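Local coordinates for protein pectinesterase (Aspergillus niger, PDB 5C1E) that hydrolyses the methyl esters of pectin, releasing methanol and de-esterified polygalacturonate, and is probably involved in the maceration of plant tissue, at residues Y218-V229 / W245-Y256. Sequence-based numbering, arbitrary orientation.
With SO4 (sulfate ion), chain D; ACT (acetate ion), chain M; SO4 (sulfate ion), chain E; SO4 (sulfate ion), chain F.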
ATOM      1  N   TYR A 218      -5.025 -16.410   1.718  1.00 16.28           N
ATOM      2  CA  TYR A 218      -3.992 -16.581   2.729  1.00 16.42           C
ATOM      3  C   TYR A 218      -3.450 -15.238   3.175  1.00 15.59           C
ATOM      4  O   TYR A 218      -3.406 -14.274   2.411  1.00 14.93           O
ATOM      5  CB  TYR A 218      -2.853 -17.443   2.173  1.00 16.60           C
ATOM      6  CG  TYR A 218      -3.285 -18.864   1.854  1.00 17.77           C
ATOM      7  CD1 TYR A 218      -3.269 -19.850   2.825  1.00 18.14           C
ATOM      8  CD2 TYR A 218      -3.707 -19.204   0.579  1.00 18.56           C
ATOM      9  CE1 TYR A 218      -3.666 -21.156   2.535  1.00 19.02           C
ATOM     10  CE2 TYR A 218      -4.106 -20.497   0.273  1.00 19.99           C
ATOM     11  CZ  TYR A 218      -4.080 -21.469   1.253  1.00 19.67           C
ATOM     12  OH  TYR A 218      -4.478 -22.746   0.937  1.00 21.86           O
ATOM     13  N   LEU A 219      -3.055 -15.179   4.434  1.00 15.49           N
ATOM     14  CA  LEU A 219      -2.504 -13.974   5.014  1.00 15.39           C
ATOM     15  C   LEU A 219      -1.186 -13.616   4.313  1.00 15.12           C
ATOM     16  O   LEU A 219      -0.821 -12.436   4.172  1.00 13.75           O
ATOM     17  CB  LEU A 219      -2.281 -14.192   6.510  1.00 16.07           C
ATOM     18  CG  LEU A 219      -3.542 -14.420   7.353  1.00 16.70           C
ATOM     19  CD1 LEU A 219      -3.140 -14.898   8.739  1.00 16.66           C
ATOM     20  CD2 LEU A 219      -4.404 -13.161   7.429  1.00 17.24           C
ATOM     21  N   GLY A 220      -0.485 -14.642   3.853  1.00 14.58           N
ATOM     22  CA  GLY A 220       0.741 -14.413   3.132  1.00 14.75           C
ATOM     23  C   GLY A 220       1.453 -15.671   2.697  1.00 14.81           C
ATOM     24  O   GLY A 220       1.074 -16.802   3.070  1.00 14.46           O
ATOM     25  N   ARG A 221       2.470 -15.444   1.877  1.00 14.35           N
ATOM     26  CA  ARG A 221       3.448 -16.464   1.549  1.00 14.29           C
ATOM     27  C   ARG A 221       4.818 -15.796   1.387  1.00 14.41           C
ATOM     28  O   ARG A 221       4.894 -14.583   1.138  1.00 14.23           O
ATOM     29  CB  ARG A 221       3.016 -17.248   0.314  1.00 14.62           C
ATOM     30  CG  ARG A 221       2.885 -16.401  -0.945  1.00 15.28           C
ATOM     31  CD  ARG A 221       2.388 -17.248  -2.101  1.00 15.53           C
ATOM     32  NE  ARG A 221       2.505 -16.533  -3.363  1.00 16.02           N
ATOM     33  CZ  ARG A 221       2.667 -17.120  -4.550  1.00 16.97           C
ATOM     34  NH1 ARG A 221       2.735 -18.437  -4.635  1.00 17.95           N
ATOM     35  NH2 ARG A 221       2.777 -16.390  -5.646  1.00 17.06           N
ATOM     36  N   PRO A 222       5.901 -16.564   1.549  1.00 14.48           N
ATOM     37  CA  PRO A 222       7.226 -15.927   1.592  1.00 14.80           C
ATOM     38  C   PRO A 222       7.874 -15.780   0.220  1.00 15.16           C
ATOM     39  O   PRO A 222       8.316 -16.774  -0.377  1.00 14.36           O
ATOM     40  CB  PRO A 222       8.038 -16.860   2.485  1.00 14.40           C
ATOM     41  CG  PRO A 222       7.382 -18.187   2.367  1.00 15.18           C
ATOM     42  CD  PRO A 222       5.933 -17.963   2.023  1.00 14.67           C
ATOM     43  N   TRP A 223       7.962 -14.549  -0.265  1.00 15.44           N
ATOM     44  CA  TRP A 223       8.606 -14.312  -1.544  1.00 16.36           C
ATOM     45  C   TRP A 223      10.102 -14.620  -1.418  1.00 16.52           C
ATOM     46  O   TRP A 223      10.710 -15.123  -2.347  1.00 15.65           O
ATOM     47  CB  TRP A 223       8.317 -12.893  -2.024  1.00 17.13           C
ATOM     48  CG  TRP A 223       8.791 -12.582  -3.404  1.00 17.67           C
ATOM     49  CD1 TRP A 223       9.065 -13.468  -4.401  1.00 18.35           C
ATOM     50  CD2 TRP A 223       8.985 -11.273  -3.966  1.00 17.95           C
ATOM     51  NE1 TRP A 223       9.465 -12.801  -5.526  1.00 19.63           N
ATOM     52  CE2 TRP A 223       9.421 -11.450  -5.287  1.00 18.86           C
ATOM     53  CE3 TRP A 223       8.839  -9.975  -3.473  1.00 17.69           C
ATOM     54  CZ2 TRP A 223       9.719 -10.375  -6.127  1.00 19.07           C
ATOM     55  CZ3 TRP A 223       9.151  -8.899  -4.302  1.00 18.28           C
ATOM     56  CH2 TRP A 223       9.586  -9.105  -5.606  1.00 18.89           C
ATOM     57  N   ARG A 224      10.683 -14.328  -0.254  1.00 15.78           N
ATOM     58  CA  ARG A 224      12.040 -14.761   0.088  1.00 16.22           C
ATOM     59  C   ARG A 224      11.990 -15.405   1.471  1.00 16.03           C
ATOM     60  O   ARG A 224      10.950 -15.347   2.144  1.00 15.87           O
ATOM     61  CB  ARG A 224      13.016 -13.588   0.067  1.00 17.36           C
ATOM     62  CG  ARG A 224      13.145 -12.914  -1.298  1.00 18.26           C
ATOM     63  CD  ARG A 224      14.061 -13.702  -2.210  1.00 20.53           C
ATOM     64  NE  ARG A 224      14.256 -13.037  -3.499  1.00 22.43           N
ATOM     65  CZ  ARG A 224      13.437 -13.158  -4.542  1.00 24.89           C
ATOM     66  NH1 ARG A 224      13.702 -12.507  -5.671  1.00 27.27           N
ATOM     67  NH2 ARG A 224      12.344 -13.908  -4.477  1.00 25.89           N
ATOM     68  N   VAL A 225      13.105 -15.986   1.903  1.00 15.49           N
ATOM     69  CA  VAL A 225      13.069 -16.984   2.976  1.00 15.09           C
ATOM     70  C   VAL A 225      12.832 -16.423   4.386  1.00 14.67           C
ATOM     71  O   VAL A 225      12.501 -17.183   5.305  1.00 15.18           O
ATOM     72  CB  VAL A 225      14.330 -17.873   2.983  1.00 15.58           C
ATOM     73  CG1 VAL A 225      14.415 -18.705   1.712  1.00 15.87           C
ATOM     74  CG2 VAL A 225      15.601 -17.049   3.160  1.00 16.16           C
ATOM     75  N   LEU A 226      13.006 -15.126   4.578  1.00 14.21           N
ATOM     76  CA  LEU A 226      12.868 -14.558   5.923  1.00 14.18           C
ATOM     77  C   LEU A 226      11.734 -13.527   6.033  1.00 13.72           C
ATOM     78  O   LEU A 226      11.758 -12.632   6.881  1.00 13.23           O
ATOM     79  CB  LEU A 226      14.221 -14.032   6.427  1.00 14.66           C
ATOM     80  CG  LEU A 226      15.143 -15.143   6.944  1.00 15.25           C
ATOM     81  CD1 LEU A 226      16.584 -14.678   7.081  1.00 15.58           C
ATOM     82  CD2 LEU A 226      14.674 -15.682   8.280  1.00 15.58           C
ATOM     83  N   ALA A 227      10.733 -13.694   5.176  1.00 13.36           N
ATOM     84  CA  ALA A 227       9.515 -12.906   5.188  1.00 13.09           C
ATOM     85  C   ALA A 227       9.025 -12.729   6.627  1.00 13.67           C
ATOM     86  O   ALA A 227       8.887 -13.717   7.339  1.00 13.45           O
ATOM     87  CB  ALA A 227       8.451 -13.626   4.392  1.00 13.29           C
ATOM     88  N   ARG A 228       8.742 -11.493   7.024  1.00 13.74           N
ATOM     89  CA  ARG A 228       8.213 -11.214   8.361  1.00 14.33           C
ATOM     90  C   ARG A 228       6.967 -10.347   8.342  1.00 14.76           C
ATOM     91  O   ARG A 228       7.012  -9.179   7.938  1.00 13.75           O
ATOM     92  CB  ARG A 228       9.264 -10.537   9.230  1.00 14.24           C
ATOM     93  CG  ARG A 228       8.784 -10.279  10.656  1.00 14.55           C
ATOM     94  CD  ARG A 228       9.939 -10.158  11.633  1.00 14.31           C
ATOM     95  NE  ARG A 228      10.850  -9.090  11.265  1.00 14.61           N
ATOM     96  CZ  ARG A 228      12.017  -8.876  11.868  1.00 15.35           C
ATOM     97  NH1 ARG A 228      12.392  -9.652  12.883  1.00 15.55           N
ATOM     98  NH2 ARG A 228      12.804  -7.885  11.474  1.00 15.45           N
ATOM     99  N   VAL A 229       5.863 -10.928   8.794  1.00 14.21           N
ATOM    100  CA  VAL A 229       4.565 -10.260   8.742  1.00 14.51           C
ATOM    101  C   VAL A 229       3.777 -10.562  10.011  1.00 14.45           C
ATOM    102  O   VAL A 229       3.734 -11.719  10.443  1.00 14.20           O
ATOM    103  CB  VAL A 229       3.750 -10.768   7.552  1.00 14.58           C
ATOM    104  CG1 VAL A 229       2.412 -10.050   7.467  1.00 14.65           C
ATOM    105  CG2 VAL A 229       4.534 -10.605   6.237  1.00 14.92           C
ATOM    106  N   TRP A 245      -1.396 -19.253   6.360  1.00 15.73           N
ATOM    107  CA  TRP A 245      -0.280 -18.913   5.499  1.00 15.99           C
ATOM    108  C   TRP A 245       0.012 -20.048   4.522  1.00 16.77           C
ATOM    109  O   TRP A 245      -0.327 -21.209   4.791  1.00 18.15           O
ATOM    110  CB  TRP A 245       0.943 -18.617   6.345  1.00 15.36           C
ATOM    111  CG  TRP A 245       0.695 -17.645   7.465  1.00 15.61           C
ATOM    112  CD1 TRP A 245       0.225 -17.935   8.713  1.00 15.47           C
ATOM    113  CD2 TRP A 245       0.901 -16.225   7.438  1.00 15.20           C
ATOM    114  NE1 TRP A 245       0.125 -16.783   9.463  1.00 15.81           N
ATOM    115  CE2 TRP A 245       0.521 -15.721   8.698  1.00 15.20           C
ATOM    116  CE3 TRP A 245       1.360 -15.335   6.474  1.00 14.70           C
ATOM    117  CZ2 TRP A 245       0.633 -14.378   9.026  1.00 15.64           C
ATOM    118  CZ3 TRP A 245       1.444 -14.003   6.783  1.00 14.54           C
ATOM    119  CH2 TRP A 245       1.095 -13.530   8.052  1.00 14.98           C
ATOM    120  N   THR A 246       0.629 -19.723   3.387  1.00 16.68           N
ATOM    121  CA  THR A 246       0.988 -20.747   2.406  1.00 17.28           C
ATOM    122  C   THR A 246       2.457 -20.587   1.967  1.00 18.02           C
ATOM    123  O   THR A 246       3.196 -19.735   2.482  1.00 17.55           O
ATOM    124  CB  THR A 246      -0.008 -20.777   1.218  1.00 17.41           C
ATOM    125  OG1 THR A 246       0.188 -21.960   0.430  1.00 17.78           O
ATOM    126  CG2 THR A 246       0.120 -19.542   0.336  1.00 17.40           C
ATOM    127  N   THR A 247       2.871 -21.416   1.018  1.00 18.26           N
ATOM    128  CA  THR A 247       4.282 -21.530   0.652  1.00 18.74           C
ATOM    129  C   THR A 247       4.622 -20.801  -0.641  1.00 18.46           C
ATOM    130  O   THR A 247       3.735 -20.504  -1.474  1.00 18.63           O
ATOM    131  CB  THR A 247       4.625 -22.994   0.440  1.00 20.05           C
ATOM    132  OG1 THR A 247       3.775 -23.486  -0.605  1.00 20.74           O
ATOM    133  CG2 THR A 247       4.399 -23.789   1.726  1.00 20.47           C
ATOM    134  N   MET A 248       5.908 -20.497  -0.799  1.00 17.87           N
ATOM    135  CA  MET A 248       6.425 -19.905  -2.030  1.00 18.42           C
ATOM    136  C   MET A 248       7.930 -20.202  -2.133  1.00 17.84           C
ATOM    137  O   MET A 248       8.292 -21.160  -2.788  1.00 17.51           O
ATOM    138  CB  MET A 248       6.123 -18.401  -2.133  1.00 18.95           C
ATOM    139  CG  MET A 248       6.425 -17.815  -3.511  1.00 20.15           C
ATOM    140  SD  MET A 248       6.005 -16.056  -3.630  1.00 22.31           S
ATOM    141  CE  MET A 248       6.151 -15.778  -5.389  1.00 22.57           C
ATOM    142  N   ALA A 249       8.807 -19.426  -1.480  1.00 16.47           N
ATOM    143  CA  ALA A 249      10.247 -19.671  -1.621  1.00 16.23           C
ATOM    144  C   ALA A 249      10.623 -21.008  -0.996  1.00 16.45           C
ATOM    145  O   ALA A 249      10.229 -21.285   0.123  1.00 16.45           O
ATOM    146  CB  ALA A 249      11.048 -18.557  -0.978  1.00 16.16           C
ATOM    147  N   ASP A 250      11.380 -21.841  -1.713  1.00 15.97           N
ATOM    148  CA  ASP A 250      11.815 -23.109  -1.142  1.00 17.18           C
ATOM    149  C   ASP A 250      12.775 -22.875   0.027  1.00 16.63           C
ATOM    150  O   ASP A 250      13.645 -22.016  -0.053  1.00 17.37           O
ATOM    151  CB  ASP A 250      12.480 -24.007  -2.178  1.00 17.53           C
ATOM    152  CG  ASP A 250      12.825 -25.352  -1.607  1.00 17.90           C
ATOM    153  OD1 ASP A 250      11.879 -26.107  -1.292  1.00 18.63           O
ATOM    154  OD2 ASP A 250      14.030 -25.635  -1.429  1.00 18.97           O
ATOM    155  N   GLY A 251      12.586 -23.619   1.112  1.00 16.26           N
ATOM    156  CA  GLY A 251      13.456 -23.513   2.288  1.00 15.85           C
ATOM    157  C   GLY A 251      13.183 -22.282   3.127  1.00 15.60           C
ATOM    158  O   GLY A 251      14.029 -21.858   3.913  1.00 15.56           O
ATOM    159  N   ALA A 252      11.992 -21.707   2.966  1.00 14.41           N
ATOM    160  CA  ALA A 252      11.632 -20.493   3.680  1.00 13.85           C
ATOM    161  C   ALA A 252      11.457 -20.786   5.162  1.00 13.81           C
ATOM    162  O   ALA A 252      10.984 -21.862   5.556  1.00 14.16           O
ATOM    163  CB  ALA A 252      10.355 -19.905   3.123  1.00 13.72           C
ATOM    164  N   THR A 253      11.824 -19.798   5.970  1.00 14.49           N
ATOM    165  CA  THR A 253      11.595 -19.824   7.421  1.00 14.37           C
ATOM    166  C   THR A 253      10.960 -18.508   7.812  1.00 14.11           C
ATOM    167  O   THR A 253      11.579 -17.669   8.452  1.00 13.39           O
ATOM    168  CB  THR A 253      12.904 -20.053   8.200  1.00 14.38           C
ATOM    169  OG1 THR A 253      13.810 -18.971   7.956  1.00 15.05           O
ATOM    170  CG2 THR A 253      13.561 -21.399   7.799  1.00 14.25           C
ATOM    171  N   PRO A 254       9.691 -18.307   7.408  1.00 14.75           N
ATOM    172  CA  PRO A 254       9.076 -17.005   7.630  1.00 14.24           C
ATOM    173  C   PRO A 254       8.815 -16.736   9.099  1.00 14.17           C
ATOM    174  O   PRO A 254       8.682 -17.672   9.892  1.00 14.25           O
ATOM    175  CB  PRO A 254       7.740 -17.103   6.874  1.00 14.13           C
ATOM    176  CG  PRO A 254       7.425 -18.540   6.891  1.00 14.59           C
ATOM    177  CD  PRO A 254       8.770 -19.239   6.745  1.00 14.81           C
ATOM    178  N   LEU A 255       8.758 -15.460   9.439  1.00 14.08           N
ATOM    179  CA  LEU A 255       8.354 -15.006  10.769  1.00 14.37           C
ATOM    180  C   LEU A 255       6.949 -14.403  10.647  1.00 13.86           C
ATOM    181  O   LEU A 255       6.754 -13.207  10.344  1.00 13.16           O
ATOM    182  CB  LEU A 255       9.351 -13.995  11.331  1.00 15.43           C
ATOM    183  CG  LEU A 255      10.790 -14.458  11.619  1.00 16.08           C
ATOM    184  CD1 LEU A 255      10.806 -15.749  12.426  1.00 16.44           C
ATOM    185  CD2 LEU A 255      11.590 -14.664  10.350  1.00 17.34           C
ATOM    186  N   TYR A 256       5.980 -15.275  10.853  1.00 14.26           N
ATOM    187  CA  TYR A 256       4.563 -14.977  10.675  1.00 14.87           C
ATOM    188  C   TYR A 256       3.792 -15.044  11.998  1.00 15.19           C
ATOM    189  O   TYR A 256       3.787 -16.069  12.689  1.00 14.86           O
ATOM    190  CB  TYR A 256       3.982 -15.984   9.699  1.00 14.79           C
ATOM    191  CG  TYR A 256       4.334 -15.796   8.232  1.00 14.71           C
ATOM    192  CD1 TYR A 256       4.767 -14.570   7.724  1.00 14.60           C
ATOM    193  CD2 TYR A 256       4.203 -16.868   7.337  1.00 14.82           C
ATOM    194  CE1 TYR A 256       5.046 -14.414   6.359  1.00 14.65           C
ATOM    195  CE2 TYR A 256       4.484 -16.727   5.988  1.00 14.26           C
ATOM    196  CZ  TYR A 256       4.898 -15.510   5.501  1.00 14.16           C
ATOM    197  OH  TYR A 256       5.131 -15.376   4.164  1.00 14.37           O
TER
HETATM  198  S   SO4 D 403      11.373 -14.096  -8.260  0.50 31.46           S
HETATM  199  O1  SO4 D 403       9.931 -13.782  -8.328  0.50 31.56           O
HETATM  200  O2  SO4 D 403      11.785 -14.732  -9.529  0.50 31.55           O
HETATM  201  O3  SO4 D 403      12.119 -12.843  -8.075  0.50 29.12           O
HETATM  202  O4  SO4 D 403      11.604 -15.035  -7.141  0.50 28.89           O
HETATM  203  C   ACT M 412       5.535 -19.787  -6.673  0.50 51.90           C
HETATM  204  O   ACT M 412       4.303 -19.691  -6.891  0.50 50.38           O
HETATM  205  OXT ACT M 412       6.023 -20.663  -5.918  0.50 50.41           O
HETATM  206  CH3 ACT M 412       6.462 -18.812  -7.340  0.50 51.25           C
HETATM  207  S   SO4 E 404      15.338  -8.200  14.135  1.00 59.01           S
HETATM  208  O1  SO4 E 404      14.522  -7.902  15.337  1.00 58.41           O
HETATM  209  O2  SO4 E 404      15.042  -7.232  13.060  1.00 48.70           O
HETATM  210  O3  SO4 E 404      16.773  -8.130  14.487  1.00 60.01           O
HETATM  211  O4  SO4 E 404      15.044  -9.589  13.702  1.00 56.88           O
HETATM  212  S   SO4 F 405      17.623 -11.845  -4.857  1.00 60.52           S
HETATM  213  O1  SO4 F 405      16.446 -10.951  -4.760  1.00 61.86           O
HETATM  214  O2  SO4 F 405      17.904 -12.150  -6.281  1.00 61.12           O
HETATM  215  O3  SO4 F 405      18.794 -11.170  -4.248  1.00 61.96           O
HETATM  216  O4  SO4 F 405      17.348 -13.098  -4.102  1.00 58.51           O
HETATM  217  O   HOH W   1       4.561 -12.742   3.153  1.00 13.09           O
HETATM  218  O   HOH W   2       1.606 -20.678  -3.143  1.00 22.04           O
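V229 and Y256 pair in parallel where the last two strands of one sheet of the right-handed parallel beta-helix meet. Hydrogen bonds from L255 N to A227 O (2.7 Å) and from V229 N to L255 O (2.9 Å) join the strands. The two segments also meet before these strands, where T246 N hydrogen-bonds G220 O, at the end of strand 217-220, and A249 N hydrogen-bonds P222 O.

The tight part is the W245 indole. L219 CB sits 3.6 Å from the centroid of its six-membered ring, 3° off the normal, and the Y256 ring covers the opposite face. V229 CG1 meets the indole edge at CH2. W245 NE1 donates a hydrogen bond to E274. Further out, T246 CB lies over the centre of the Y218 ring.

The looser, polar side carries R224, W223 and R228. R224 and W223 NE1 share a sulfate, and R228 holds another, both probably from the crystallisation liquor.

A separate close contact lies at the active-site end. R221 NE forms a salt bridge with D161, the predicted active-site aspartate. M248 reaches the same guanidinium from one face. Its extended chain (chi2 178°) lays SD 3.5 Å above the R221 guanidinium plane and brings CE to 3.4 Å from R221 NH2.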